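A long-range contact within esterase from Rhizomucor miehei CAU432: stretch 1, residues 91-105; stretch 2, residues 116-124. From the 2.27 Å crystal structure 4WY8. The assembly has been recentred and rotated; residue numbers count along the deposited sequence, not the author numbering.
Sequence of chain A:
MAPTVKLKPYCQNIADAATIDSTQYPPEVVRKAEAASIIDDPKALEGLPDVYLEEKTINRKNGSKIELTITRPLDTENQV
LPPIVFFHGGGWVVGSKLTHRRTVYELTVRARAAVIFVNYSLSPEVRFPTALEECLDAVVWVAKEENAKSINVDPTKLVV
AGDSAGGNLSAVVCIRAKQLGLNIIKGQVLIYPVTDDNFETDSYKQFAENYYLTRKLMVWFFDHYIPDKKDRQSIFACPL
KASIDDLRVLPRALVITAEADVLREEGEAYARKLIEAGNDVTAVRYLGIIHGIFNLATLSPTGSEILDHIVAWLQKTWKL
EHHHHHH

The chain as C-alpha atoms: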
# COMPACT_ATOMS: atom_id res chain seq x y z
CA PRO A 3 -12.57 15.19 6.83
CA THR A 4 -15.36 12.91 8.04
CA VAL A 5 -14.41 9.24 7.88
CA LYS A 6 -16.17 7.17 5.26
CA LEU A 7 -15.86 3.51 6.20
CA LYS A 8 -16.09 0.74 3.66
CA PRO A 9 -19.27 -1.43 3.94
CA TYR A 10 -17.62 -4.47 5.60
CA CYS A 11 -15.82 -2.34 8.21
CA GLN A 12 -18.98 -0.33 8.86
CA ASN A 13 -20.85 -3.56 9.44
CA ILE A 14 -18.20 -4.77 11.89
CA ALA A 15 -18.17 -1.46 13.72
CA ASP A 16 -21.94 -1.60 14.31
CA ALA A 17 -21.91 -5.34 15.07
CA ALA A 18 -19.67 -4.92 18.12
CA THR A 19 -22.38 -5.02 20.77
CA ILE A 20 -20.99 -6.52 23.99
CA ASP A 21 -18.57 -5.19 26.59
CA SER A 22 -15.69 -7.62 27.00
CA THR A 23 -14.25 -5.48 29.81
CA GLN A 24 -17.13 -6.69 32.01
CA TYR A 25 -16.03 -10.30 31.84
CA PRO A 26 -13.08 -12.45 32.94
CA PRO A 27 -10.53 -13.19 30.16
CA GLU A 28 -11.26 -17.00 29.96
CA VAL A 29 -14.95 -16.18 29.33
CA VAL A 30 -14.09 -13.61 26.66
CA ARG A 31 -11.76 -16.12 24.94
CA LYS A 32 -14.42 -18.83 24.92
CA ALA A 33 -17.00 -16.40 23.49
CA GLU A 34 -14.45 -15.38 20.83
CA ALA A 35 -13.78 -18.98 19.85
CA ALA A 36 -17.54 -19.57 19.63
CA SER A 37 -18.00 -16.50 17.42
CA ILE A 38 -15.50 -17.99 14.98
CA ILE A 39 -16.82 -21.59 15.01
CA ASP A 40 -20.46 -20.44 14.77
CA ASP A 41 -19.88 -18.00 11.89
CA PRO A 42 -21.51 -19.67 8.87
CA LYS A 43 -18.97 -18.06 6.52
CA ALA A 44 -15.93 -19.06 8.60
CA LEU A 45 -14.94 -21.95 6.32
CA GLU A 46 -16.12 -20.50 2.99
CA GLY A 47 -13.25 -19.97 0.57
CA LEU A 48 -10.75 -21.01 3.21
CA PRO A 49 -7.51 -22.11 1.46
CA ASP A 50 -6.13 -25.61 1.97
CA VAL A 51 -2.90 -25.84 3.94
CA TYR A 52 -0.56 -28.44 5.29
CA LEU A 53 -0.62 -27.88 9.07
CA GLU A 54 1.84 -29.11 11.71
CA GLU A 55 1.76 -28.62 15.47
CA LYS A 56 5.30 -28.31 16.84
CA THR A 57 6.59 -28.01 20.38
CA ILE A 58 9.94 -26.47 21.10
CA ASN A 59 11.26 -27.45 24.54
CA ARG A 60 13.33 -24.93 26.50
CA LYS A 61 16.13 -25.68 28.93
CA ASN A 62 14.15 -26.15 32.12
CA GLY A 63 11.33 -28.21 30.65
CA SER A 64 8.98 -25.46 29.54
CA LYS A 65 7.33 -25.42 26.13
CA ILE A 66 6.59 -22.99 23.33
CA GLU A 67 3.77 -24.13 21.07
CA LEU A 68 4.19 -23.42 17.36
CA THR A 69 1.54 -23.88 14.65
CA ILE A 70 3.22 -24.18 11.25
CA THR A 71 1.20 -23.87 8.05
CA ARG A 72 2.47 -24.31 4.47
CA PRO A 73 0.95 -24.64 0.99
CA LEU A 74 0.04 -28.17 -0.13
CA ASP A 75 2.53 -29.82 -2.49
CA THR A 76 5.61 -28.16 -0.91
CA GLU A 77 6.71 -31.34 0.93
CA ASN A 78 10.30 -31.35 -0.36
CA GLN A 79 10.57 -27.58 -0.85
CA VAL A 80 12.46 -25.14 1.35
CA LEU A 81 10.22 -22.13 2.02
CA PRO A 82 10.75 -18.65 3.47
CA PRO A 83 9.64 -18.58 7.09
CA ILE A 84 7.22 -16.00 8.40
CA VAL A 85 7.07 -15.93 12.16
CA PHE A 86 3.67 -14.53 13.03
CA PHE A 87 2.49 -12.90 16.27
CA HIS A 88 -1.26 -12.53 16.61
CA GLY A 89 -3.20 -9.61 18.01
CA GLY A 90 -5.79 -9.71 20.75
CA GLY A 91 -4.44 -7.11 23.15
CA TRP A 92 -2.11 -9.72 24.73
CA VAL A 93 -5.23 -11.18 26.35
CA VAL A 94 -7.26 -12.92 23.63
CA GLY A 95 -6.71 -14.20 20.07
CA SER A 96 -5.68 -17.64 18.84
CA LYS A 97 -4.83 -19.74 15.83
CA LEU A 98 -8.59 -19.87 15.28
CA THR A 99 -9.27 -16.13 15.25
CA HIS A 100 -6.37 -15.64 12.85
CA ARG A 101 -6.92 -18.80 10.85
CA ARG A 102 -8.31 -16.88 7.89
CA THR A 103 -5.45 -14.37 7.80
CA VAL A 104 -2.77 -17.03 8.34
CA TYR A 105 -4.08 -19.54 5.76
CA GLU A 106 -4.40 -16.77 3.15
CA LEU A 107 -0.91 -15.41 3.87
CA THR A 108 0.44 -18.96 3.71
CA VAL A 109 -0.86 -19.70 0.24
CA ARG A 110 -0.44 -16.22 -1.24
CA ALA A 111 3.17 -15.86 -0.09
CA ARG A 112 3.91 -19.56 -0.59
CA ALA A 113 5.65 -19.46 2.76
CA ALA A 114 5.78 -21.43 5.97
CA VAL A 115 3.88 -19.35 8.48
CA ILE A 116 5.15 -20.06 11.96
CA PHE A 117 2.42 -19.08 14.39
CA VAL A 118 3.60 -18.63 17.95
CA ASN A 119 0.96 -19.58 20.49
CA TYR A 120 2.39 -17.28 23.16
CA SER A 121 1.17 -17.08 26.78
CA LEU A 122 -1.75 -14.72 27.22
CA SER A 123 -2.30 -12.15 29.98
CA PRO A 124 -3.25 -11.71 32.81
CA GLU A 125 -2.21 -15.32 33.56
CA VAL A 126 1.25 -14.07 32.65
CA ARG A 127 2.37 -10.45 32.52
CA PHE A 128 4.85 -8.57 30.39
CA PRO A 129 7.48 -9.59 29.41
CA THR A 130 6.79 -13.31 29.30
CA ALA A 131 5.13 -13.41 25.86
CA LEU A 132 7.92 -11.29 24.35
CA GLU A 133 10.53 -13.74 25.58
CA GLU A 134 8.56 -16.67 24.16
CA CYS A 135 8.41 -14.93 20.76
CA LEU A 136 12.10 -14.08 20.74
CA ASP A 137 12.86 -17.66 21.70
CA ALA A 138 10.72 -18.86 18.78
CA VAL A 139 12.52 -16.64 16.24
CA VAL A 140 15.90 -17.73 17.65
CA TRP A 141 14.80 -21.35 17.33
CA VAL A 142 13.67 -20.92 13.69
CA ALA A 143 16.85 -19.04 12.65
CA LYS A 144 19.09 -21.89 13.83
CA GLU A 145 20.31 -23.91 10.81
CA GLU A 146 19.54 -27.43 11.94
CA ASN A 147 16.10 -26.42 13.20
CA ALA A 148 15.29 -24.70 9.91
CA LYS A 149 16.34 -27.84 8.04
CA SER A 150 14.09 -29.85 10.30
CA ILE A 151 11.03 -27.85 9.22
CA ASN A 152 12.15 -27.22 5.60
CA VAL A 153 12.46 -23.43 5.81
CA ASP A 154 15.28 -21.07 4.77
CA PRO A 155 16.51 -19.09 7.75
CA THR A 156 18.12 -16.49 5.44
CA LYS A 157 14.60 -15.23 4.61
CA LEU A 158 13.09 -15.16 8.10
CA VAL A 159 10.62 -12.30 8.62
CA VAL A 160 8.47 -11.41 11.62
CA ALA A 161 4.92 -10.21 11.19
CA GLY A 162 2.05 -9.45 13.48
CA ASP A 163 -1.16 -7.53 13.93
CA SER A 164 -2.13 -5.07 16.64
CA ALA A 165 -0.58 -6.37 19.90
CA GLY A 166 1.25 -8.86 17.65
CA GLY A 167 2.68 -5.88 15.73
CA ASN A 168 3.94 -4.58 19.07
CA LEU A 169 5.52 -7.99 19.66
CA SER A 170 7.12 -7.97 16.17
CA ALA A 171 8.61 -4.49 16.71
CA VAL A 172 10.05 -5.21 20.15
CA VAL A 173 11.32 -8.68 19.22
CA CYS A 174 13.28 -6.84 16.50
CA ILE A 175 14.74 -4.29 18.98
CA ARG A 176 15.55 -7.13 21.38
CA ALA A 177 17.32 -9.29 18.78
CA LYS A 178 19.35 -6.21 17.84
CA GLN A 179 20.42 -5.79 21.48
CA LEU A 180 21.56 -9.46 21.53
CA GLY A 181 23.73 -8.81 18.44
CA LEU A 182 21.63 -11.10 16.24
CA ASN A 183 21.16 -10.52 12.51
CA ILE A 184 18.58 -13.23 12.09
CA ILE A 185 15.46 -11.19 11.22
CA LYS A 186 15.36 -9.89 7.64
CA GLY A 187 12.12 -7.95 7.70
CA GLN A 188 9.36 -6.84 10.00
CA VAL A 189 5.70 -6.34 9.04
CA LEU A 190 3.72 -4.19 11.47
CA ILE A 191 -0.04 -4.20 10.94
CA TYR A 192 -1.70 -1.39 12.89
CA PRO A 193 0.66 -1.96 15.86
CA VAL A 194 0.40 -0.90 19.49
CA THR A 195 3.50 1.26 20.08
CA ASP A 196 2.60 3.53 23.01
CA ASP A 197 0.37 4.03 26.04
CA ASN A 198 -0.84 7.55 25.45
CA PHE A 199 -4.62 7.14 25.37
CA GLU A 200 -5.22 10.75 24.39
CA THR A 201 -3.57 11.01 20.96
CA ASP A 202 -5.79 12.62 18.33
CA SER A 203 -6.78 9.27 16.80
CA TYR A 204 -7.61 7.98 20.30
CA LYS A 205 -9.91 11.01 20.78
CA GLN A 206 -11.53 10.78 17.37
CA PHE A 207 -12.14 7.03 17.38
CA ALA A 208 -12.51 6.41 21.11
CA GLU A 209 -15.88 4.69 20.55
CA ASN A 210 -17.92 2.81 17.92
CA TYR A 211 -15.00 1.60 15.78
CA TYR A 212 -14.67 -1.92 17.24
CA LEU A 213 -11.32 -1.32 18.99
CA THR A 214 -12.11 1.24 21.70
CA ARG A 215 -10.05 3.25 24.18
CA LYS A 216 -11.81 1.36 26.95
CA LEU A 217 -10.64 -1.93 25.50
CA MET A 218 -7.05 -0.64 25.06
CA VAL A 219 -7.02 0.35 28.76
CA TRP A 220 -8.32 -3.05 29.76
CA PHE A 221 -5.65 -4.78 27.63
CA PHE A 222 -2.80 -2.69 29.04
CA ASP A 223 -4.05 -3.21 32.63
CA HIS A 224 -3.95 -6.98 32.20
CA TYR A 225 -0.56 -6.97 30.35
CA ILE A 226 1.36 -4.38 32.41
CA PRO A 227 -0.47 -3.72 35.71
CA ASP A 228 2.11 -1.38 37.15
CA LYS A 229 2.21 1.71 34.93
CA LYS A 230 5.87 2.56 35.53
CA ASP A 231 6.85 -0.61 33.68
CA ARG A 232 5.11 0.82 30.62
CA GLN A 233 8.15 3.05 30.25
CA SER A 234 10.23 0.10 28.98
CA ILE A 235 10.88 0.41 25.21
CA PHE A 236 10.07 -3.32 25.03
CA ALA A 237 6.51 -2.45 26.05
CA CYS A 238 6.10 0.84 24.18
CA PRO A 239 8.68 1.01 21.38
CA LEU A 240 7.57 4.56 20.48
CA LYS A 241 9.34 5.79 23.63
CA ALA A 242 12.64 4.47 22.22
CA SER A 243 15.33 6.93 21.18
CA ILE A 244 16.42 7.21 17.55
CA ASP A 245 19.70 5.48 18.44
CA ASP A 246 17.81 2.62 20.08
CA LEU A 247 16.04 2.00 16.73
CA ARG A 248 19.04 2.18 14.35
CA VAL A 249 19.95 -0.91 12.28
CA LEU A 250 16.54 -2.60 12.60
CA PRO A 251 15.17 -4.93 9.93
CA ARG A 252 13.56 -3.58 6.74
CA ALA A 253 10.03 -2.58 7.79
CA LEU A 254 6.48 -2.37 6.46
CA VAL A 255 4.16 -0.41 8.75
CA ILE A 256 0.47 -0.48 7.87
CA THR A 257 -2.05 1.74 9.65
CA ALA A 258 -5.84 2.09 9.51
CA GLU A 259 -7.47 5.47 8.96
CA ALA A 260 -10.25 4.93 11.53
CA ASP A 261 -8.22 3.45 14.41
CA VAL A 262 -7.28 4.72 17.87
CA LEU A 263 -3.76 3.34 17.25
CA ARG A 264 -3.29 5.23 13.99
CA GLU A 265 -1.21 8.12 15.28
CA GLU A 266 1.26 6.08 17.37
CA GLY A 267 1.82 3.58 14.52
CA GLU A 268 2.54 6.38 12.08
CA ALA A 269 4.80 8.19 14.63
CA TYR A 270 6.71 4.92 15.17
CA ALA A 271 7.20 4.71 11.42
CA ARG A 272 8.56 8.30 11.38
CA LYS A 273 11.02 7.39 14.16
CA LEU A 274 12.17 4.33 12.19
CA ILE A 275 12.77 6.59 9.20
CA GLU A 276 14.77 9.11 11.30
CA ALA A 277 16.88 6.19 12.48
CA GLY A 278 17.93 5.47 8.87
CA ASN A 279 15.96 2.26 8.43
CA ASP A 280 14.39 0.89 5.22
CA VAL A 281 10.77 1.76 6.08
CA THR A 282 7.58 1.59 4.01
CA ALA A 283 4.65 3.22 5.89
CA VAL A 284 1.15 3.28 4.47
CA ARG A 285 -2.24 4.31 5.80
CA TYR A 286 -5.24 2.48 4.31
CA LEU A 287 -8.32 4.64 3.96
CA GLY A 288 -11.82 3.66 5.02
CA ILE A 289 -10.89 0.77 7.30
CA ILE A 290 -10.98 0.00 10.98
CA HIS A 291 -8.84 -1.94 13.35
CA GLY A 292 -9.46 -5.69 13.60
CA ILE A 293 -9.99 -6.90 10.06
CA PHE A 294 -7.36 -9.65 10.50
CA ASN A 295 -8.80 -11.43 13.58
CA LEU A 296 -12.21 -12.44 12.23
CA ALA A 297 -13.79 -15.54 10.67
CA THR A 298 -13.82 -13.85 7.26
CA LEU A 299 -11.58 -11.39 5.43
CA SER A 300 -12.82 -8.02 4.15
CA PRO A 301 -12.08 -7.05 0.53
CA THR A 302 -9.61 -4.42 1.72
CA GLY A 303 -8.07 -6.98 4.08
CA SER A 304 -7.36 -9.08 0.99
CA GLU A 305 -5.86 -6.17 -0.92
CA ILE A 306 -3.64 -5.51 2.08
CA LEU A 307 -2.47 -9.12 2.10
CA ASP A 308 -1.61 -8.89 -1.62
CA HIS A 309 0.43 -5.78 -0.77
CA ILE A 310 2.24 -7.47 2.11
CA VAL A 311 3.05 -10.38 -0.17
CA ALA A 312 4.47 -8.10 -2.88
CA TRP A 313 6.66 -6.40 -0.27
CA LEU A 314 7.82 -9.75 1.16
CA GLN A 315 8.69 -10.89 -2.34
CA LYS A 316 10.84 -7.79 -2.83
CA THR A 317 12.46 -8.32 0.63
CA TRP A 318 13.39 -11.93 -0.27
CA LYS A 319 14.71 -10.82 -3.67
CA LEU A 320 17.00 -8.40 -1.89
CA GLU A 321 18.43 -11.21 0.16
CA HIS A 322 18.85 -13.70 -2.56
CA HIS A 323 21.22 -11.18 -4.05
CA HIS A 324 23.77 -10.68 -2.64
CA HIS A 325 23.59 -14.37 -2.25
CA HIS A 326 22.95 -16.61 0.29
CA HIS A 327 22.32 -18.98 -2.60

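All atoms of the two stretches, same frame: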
# COMPACT_ATOMS: atom_id res chain seq x y z
N GLY A 91 -4.73 -7.92 21.97
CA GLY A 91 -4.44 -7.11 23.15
C GLY A 91 -3.64 -7.81 24.23
O GLY A 91 -3.67 -7.39 25.40
N TRP A 92 -2.90 -8.85 23.83
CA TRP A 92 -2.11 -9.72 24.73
C TRP A 92 -2.99 -10.57 25.64
O TRP A 92 -2.49 -11.24 26.55
CB TRP A 92 -1.13 -8.92 25.61
CG TRP A 92 -0.19 -8.00 24.87
CD1 TRP A 92 0.89 -8.37 24.13
CD2 TRP A 92 -0.23 -6.56 24.85
NE1 TRP A 92 1.52 -7.25 23.64
CE2 TRP A 92 0.85 -6.13 24.06
CE3 TRP A 92 -1.08 -5.60 25.41
CZ2 TRP A 92 1.11 -4.78 23.81
CZ3 TRP A 92 -0.83 -4.26 25.17
CH2 TRP A 92 0.26 -3.86 24.37
N VAL A 93 -4.30 -10.54 25.42
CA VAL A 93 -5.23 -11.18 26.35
C VAL A 93 -6.08 -12.25 25.67
O VAL A 93 -6.37 -13.31 26.25
CB VAL A 93 -6.15 -10.12 27.00
CG1 VAL A 93 -7.16 -10.77 27.93
CG2 VAL A 93 -5.29 -9.08 27.78
N VAL A 94 -6.47 -11.97 24.42
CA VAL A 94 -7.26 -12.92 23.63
C VAL A 94 -6.58 -13.20 22.27
O VAL A 94 -5.43 -12.78 22.03
CB VAL A 94 -8.68 -12.37 23.41
CG1 VAL A 94 -9.29 -11.95 24.75
CG2 VAL A 94 -8.64 -11.15 22.48
N GLY A 95 -7.29 -13.86 21.36
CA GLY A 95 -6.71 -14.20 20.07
C GLY A 95 -6.13 -15.60 20.09
O GLY A 95 -5.74 -16.12 21.15
N SER A 96 -6.13 -16.25 18.93
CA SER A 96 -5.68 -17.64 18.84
C SER A 96 -5.41 -18.00 17.40
O SER A 96 -5.66 -17.21 16.49
CB SER A 96 -6.73 -18.59 19.39
OG SER A 96 -7.82 -18.67 18.48
N LYS A 97 -4.97 -19.22 17.18
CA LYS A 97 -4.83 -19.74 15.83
C LYS A 97 -6.16 -19.81 15.09
O LYS A 97 -6.20 -19.79 13.85
CB LYS A 97 -4.17 -21.11 15.86
CG LYS A 97 -4.79 -22.10 16.82
CD LYS A 97 -3.84 -23.30 16.88
CE LYS A 97 -4.07 -24.18 18.10
NZ LYS A 97 -2.89 -25.08 18.30
N LEU A 98 -7.25 -19.81 15.85
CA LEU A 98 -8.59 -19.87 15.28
C LEU A 98 -9.05 -18.48 14.82
O LEU A 98 -9.55 -18.31 13.70
CB LEU A 98 -9.58 -20.47 16.30
CG LEU A 98 -11.04 -20.75 15.92
CD1 LEU A 98 -11.18 -21.71 14.72
CD2 LEU A 98 -11.86 -21.24 17.14
N THR A 99 -8.86 -17.46 15.66
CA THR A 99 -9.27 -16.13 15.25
C THR A 99 -8.46 -15.66 14.04
O THR A 99 -8.97 -14.90 13.19
CB THR A 99 -9.10 -15.10 16.37
OG1 THR A 99 -7.73 -15.04 16.79
CG2 THR A 99 -9.96 -15.50 17.56
N HIS A 100 -7.23 -16.12 13.93
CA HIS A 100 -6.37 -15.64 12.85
C HIS A 100 -6.18 -16.67 11.77
O HIS A 100 -5.32 -16.53 10.90
CB HIS A 100 -5.01 -15.20 13.40
CG HIS A 100 -5.07 -13.95 14.21
ND1 HIS A 100 -5.72 -13.88 15.42
CD2 HIS A 100 -4.61 -12.70 13.95
CE1 HIS A 100 -5.64 -12.64 15.90
NE2 HIS A 100 -4.97 -11.90 15.02
N ARG A 101 -6.99 -17.73 11.83
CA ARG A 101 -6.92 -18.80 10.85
C ARG A 101 -7.08 -18.26 9.43
O ARG A 101 -6.34 -18.64 8.52
CB ARG A 101 -7.99 -19.86 11.11
CG ARG A 101 -8.05 -20.91 10.00
CD ARG A 101 -9.09 -21.97 10.30
NE ARG A 101 -10.42 -21.39 10.38
CZ ARG A 101 -11.48 -22.01 10.87
NH1 ARG A 101 -11.37 -23.24 11.35
NH2 ARG A 101 -12.65 -21.39 10.89
N ARG A 102 -8.06 -17.40 9.23
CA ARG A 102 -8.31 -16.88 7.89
C ARG A 102 -7.07 -16.14 7.36
O ARG A 102 -6.53 -16.44 6.29
CB ARG A 102 -9.55 -15.96 7.93
CG ARG A 102 -9.81 -15.17 6.65
CD ARG A 102 -10.35 -16.03 5.53
NE ARG A 102 -11.65 -16.60 5.92
CZ ARG A 102 -12.42 -17.32 5.12
NH1 ARG A 102 -12.06 -17.56 3.87
NH2 ARG A 102 -13.57 -17.79 5.57
N THR A 103 -6.61 -15.17 8.15
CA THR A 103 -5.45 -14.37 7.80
C THR A 103 -4.21 -15.23 7.52
O THR A 103 -3.52 -15.05 6.50
CB THR A 103 -5.14 -13.39 8.93
OG1 THR A 103 -6.28 -12.52 9.13
CG2 THR A 103 -3.90 -12.57 8.60
N VAL A 104 -3.95 -16.18 8.41
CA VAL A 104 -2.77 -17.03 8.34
C VAL A 104 -2.83 -17.99 7.14
O VAL A 104 -1.85 -18.13 6.40
CB VAL A 104 -2.61 -17.82 9.66
CG1 VAL A 104 -1.66 -18.99 9.47
CG2 VAL A 104 -2.10 -16.89 10.79
N TYR A 105 -3.97 -18.63 6.91
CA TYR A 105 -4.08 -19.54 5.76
C TYR A 105 -3.91 -18.77 4.46
O TYR A 105 -3.15 -19.23 3.55
CB TYR A 105 -5.43 -20.28 5.75
CG TYR A 105 -5.56 -21.41 6.76
CD1 TYR A 105 -4.79 -21.45 7.91
CD2 TYR A 105 -6.49 -22.44 6.55
CE1 TYR A 105 -4.93 -22.49 8.85
CE2 TYR A 105 -6.65 -23.48 7.48
CZ TYR A 105 -5.86 -23.50 8.62
OH TYR A 105 -6.00 -24.51 9.55
N ILE A 116 4.88 -19.50 10.65
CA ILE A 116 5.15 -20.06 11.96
C ILE A 116 4.46 -19.21 13.02
O ILE A 116 4.91 -18.12 13.38
CB ILE A 116 6.66 -20.15 12.19
CG1 ILE A 116 7.27 -21.04 11.08
CG2 ILE A 116 6.97 -20.72 13.55
CD1 ILE A 116 8.76 -20.92 10.95
N PHE A 117 3.33 -19.73 13.47
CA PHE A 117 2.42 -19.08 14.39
C PHE A 117 2.80 -19.40 15.84
O PHE A 117 2.71 -20.53 16.28
CB PHE A 117 0.98 -19.54 14.08
CG PHE A 117 -0.09 -18.73 14.75
CD1 PHE A 117 -0.59 -19.10 15.99
CD2 PHE A 117 -0.62 -17.60 14.12
CE1 PHE A 117 -1.60 -18.35 16.60
CE2 PHE A 117 -1.60 -16.84 14.72
CZ PHE A 117 -2.10 -17.22 15.97
N VAL A 118 3.21 -18.40 16.59
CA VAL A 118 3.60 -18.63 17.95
C VAL A 118 2.39 -18.53 18.86
O VAL A 118 1.74 -17.47 18.92
CB VAL A 118 4.66 -17.62 18.40
CG1 VAL A 118 5.06 -17.89 19.83
CG2 VAL A 118 5.86 -17.68 17.45
N ASN A 119 2.04 -19.63 19.52
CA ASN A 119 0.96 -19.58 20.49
C ASN A 119 1.49 -19.09 21.83
O ASN A 119 1.61 -19.87 22.77
CB ASN A 119 0.29 -20.95 20.64
CG ASN A 119 -0.24 -21.47 19.33
OD1 ASN A 119 -1.37 -21.14 18.94
ND2 ASN A 119 0.56 -22.25 18.63
N TYR A 120 1.76 -17.79 21.94
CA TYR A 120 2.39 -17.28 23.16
C TYR A 120 1.42 -17.21 24.35
O TYR A 120 0.20 -17.33 24.17
CB TYR A 120 3.04 -15.91 22.89
CG TYR A 120 2.11 -14.82 22.40
CD1 TYR A 120 1.37 -14.05 23.29
CD2 TYR A 120 1.99 -14.54 21.04
CE1 TYR A 120 0.52 -13.06 22.85
CE2 TYR A 120 1.14 -13.53 20.59
CZ TYR A 120 0.42 -12.80 21.50
OH TYR A 120 -0.41 -11.80 21.05
N SER A 121 1.98 -17.10 25.56
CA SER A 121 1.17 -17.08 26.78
C SER A 121 0.41 -15.77 26.90
O SER A 121 0.99 -14.68 26.79
CB SER A 121 2.05 -17.31 28.01
OG SER A 121 2.77 -18.54 27.90
N LEU A 122 -0.89 -15.89 27.15
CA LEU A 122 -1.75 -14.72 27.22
C LEU A 122 -1.81 -14.14 28.63
O LEU A 122 -1.56 -14.83 29.62
CB LEU A 122 -3.16 -15.07 26.73
CG LEU A 122 -3.18 -15.49 25.26
CD1 LEU A 122 -4.56 -15.96 24.82
CD2 LEU A 122 -2.67 -14.36 24.36
N SER A 123 -2.11 -12.84 28.70
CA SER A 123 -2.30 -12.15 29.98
C SER A 123 -3.78 -12.20 30.37
O SER A 123 -4.63 -12.41 29.51
CB SER A 123 -1.81 -10.70 29.87
OG SER A 123 -0.40 -10.67 29.74
N PRO A 124 -4.11 -12.02 31.67
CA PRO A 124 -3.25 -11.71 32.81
C PRO A 124 -2.61 -12.94 33.46
O PRO A 124 -1.94 -12.75 34.47
CB PRO A 124 -4.22 -11.08 33.81
CG PRO A 124 -5.48 -11.84 33.58
CD PRO A 124 -5.52 -12.11 32.08
O HOH W 1 -3.05 -11.05 21.89
O HOH W 2 -3.73 -20.21 19.90

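The two stretches are joined by one direct hydrogen bond, two bridging waters and van der Waals packing, much of it side-chain carbon against backbone; the two stretches bury 533 Å² between them, both sides summed. The direct bond is between backbones: S123 N donates to W92 O at 2.7 Å, with an N-H...O angle of 171°, so the donor points almost straight at its acceptor. Close by, V93 CA lies 3.4 Å from S123 O in a CA-H...O contact. The backbones are nearest here, with the CA atoms of V93 and S123 4.8 Å apart; further along they diverge, reaching 7.4 Å between the CA atoms of K97 and F117, and side chains must fill the space.

F117 does most of that filling. It has the largest area covered by the other stretch, and its CA-to-CB bond points toward stretch 1. With chi1 in the t well, the ring reaches the turn that leads into the helix and the first part of the helix itself. Its CZ lies 3.6 Å from S96 O, its CE1 3.5 Å from K97 N, its CE2 4.0 Å from H100 CB, and its CD2 3.7 Å from V104 CG2. The ring meets all four obliquely. A broad, flat aromatic side chain suits this place because it can touch backbone and side chains at once. V104, one helical turn beyond H100, points toward stretch 2 and offers a compact branched surface that needs no polar partner.

L122 lays its branched end against the carbonyl oxygens of V93, V94 and G95: its CD1 is 3.5 Å from V93 O and 3.9 Å from G95 O, and its CD2 is 3.9 Å from V94 O. V93 directs its CA-to-CB bond away overall, yet its CG1 comes within 3.4 Å of S123 O. G95 adopts phi/psi of 95/151°, where a CB would be jammed against the carbonyl oxygen of V94, so the backbone itself calls for glycine.

Water completes the polar contacts. One molecule accepts a weak hydrogen bond from W92 N and donates to V94 O and Y120 OH, each at 2.9 Å; the tyrosine suits its place because its long side chain carries a hydroxyl to this water. A second water accepts from K97 N at 3.1 Å and donates to N119 OD1 at 2.7 Å. N119 points toward stretch 1, and its amide oxygen is also 3.9 Å from K97 CD, part of the extended lysine chain.

The surface that receives F117 is braced from within stretch 1. S96 OG accepts from L98 N at 2.9 Å and from T99 N at 3.2 Å, T99 OG1 accepts from S96 N at 2.9 Å, and T99 OG1 and H100 ND1 share a 2.7 Å hydrogen bond. Short hydroxyl side chains suit S96 and T99 because they can bond to nearby backbone amides. These bonds tie S96 to the turn from L98 to R101, in which H100 sits at the N-cap position.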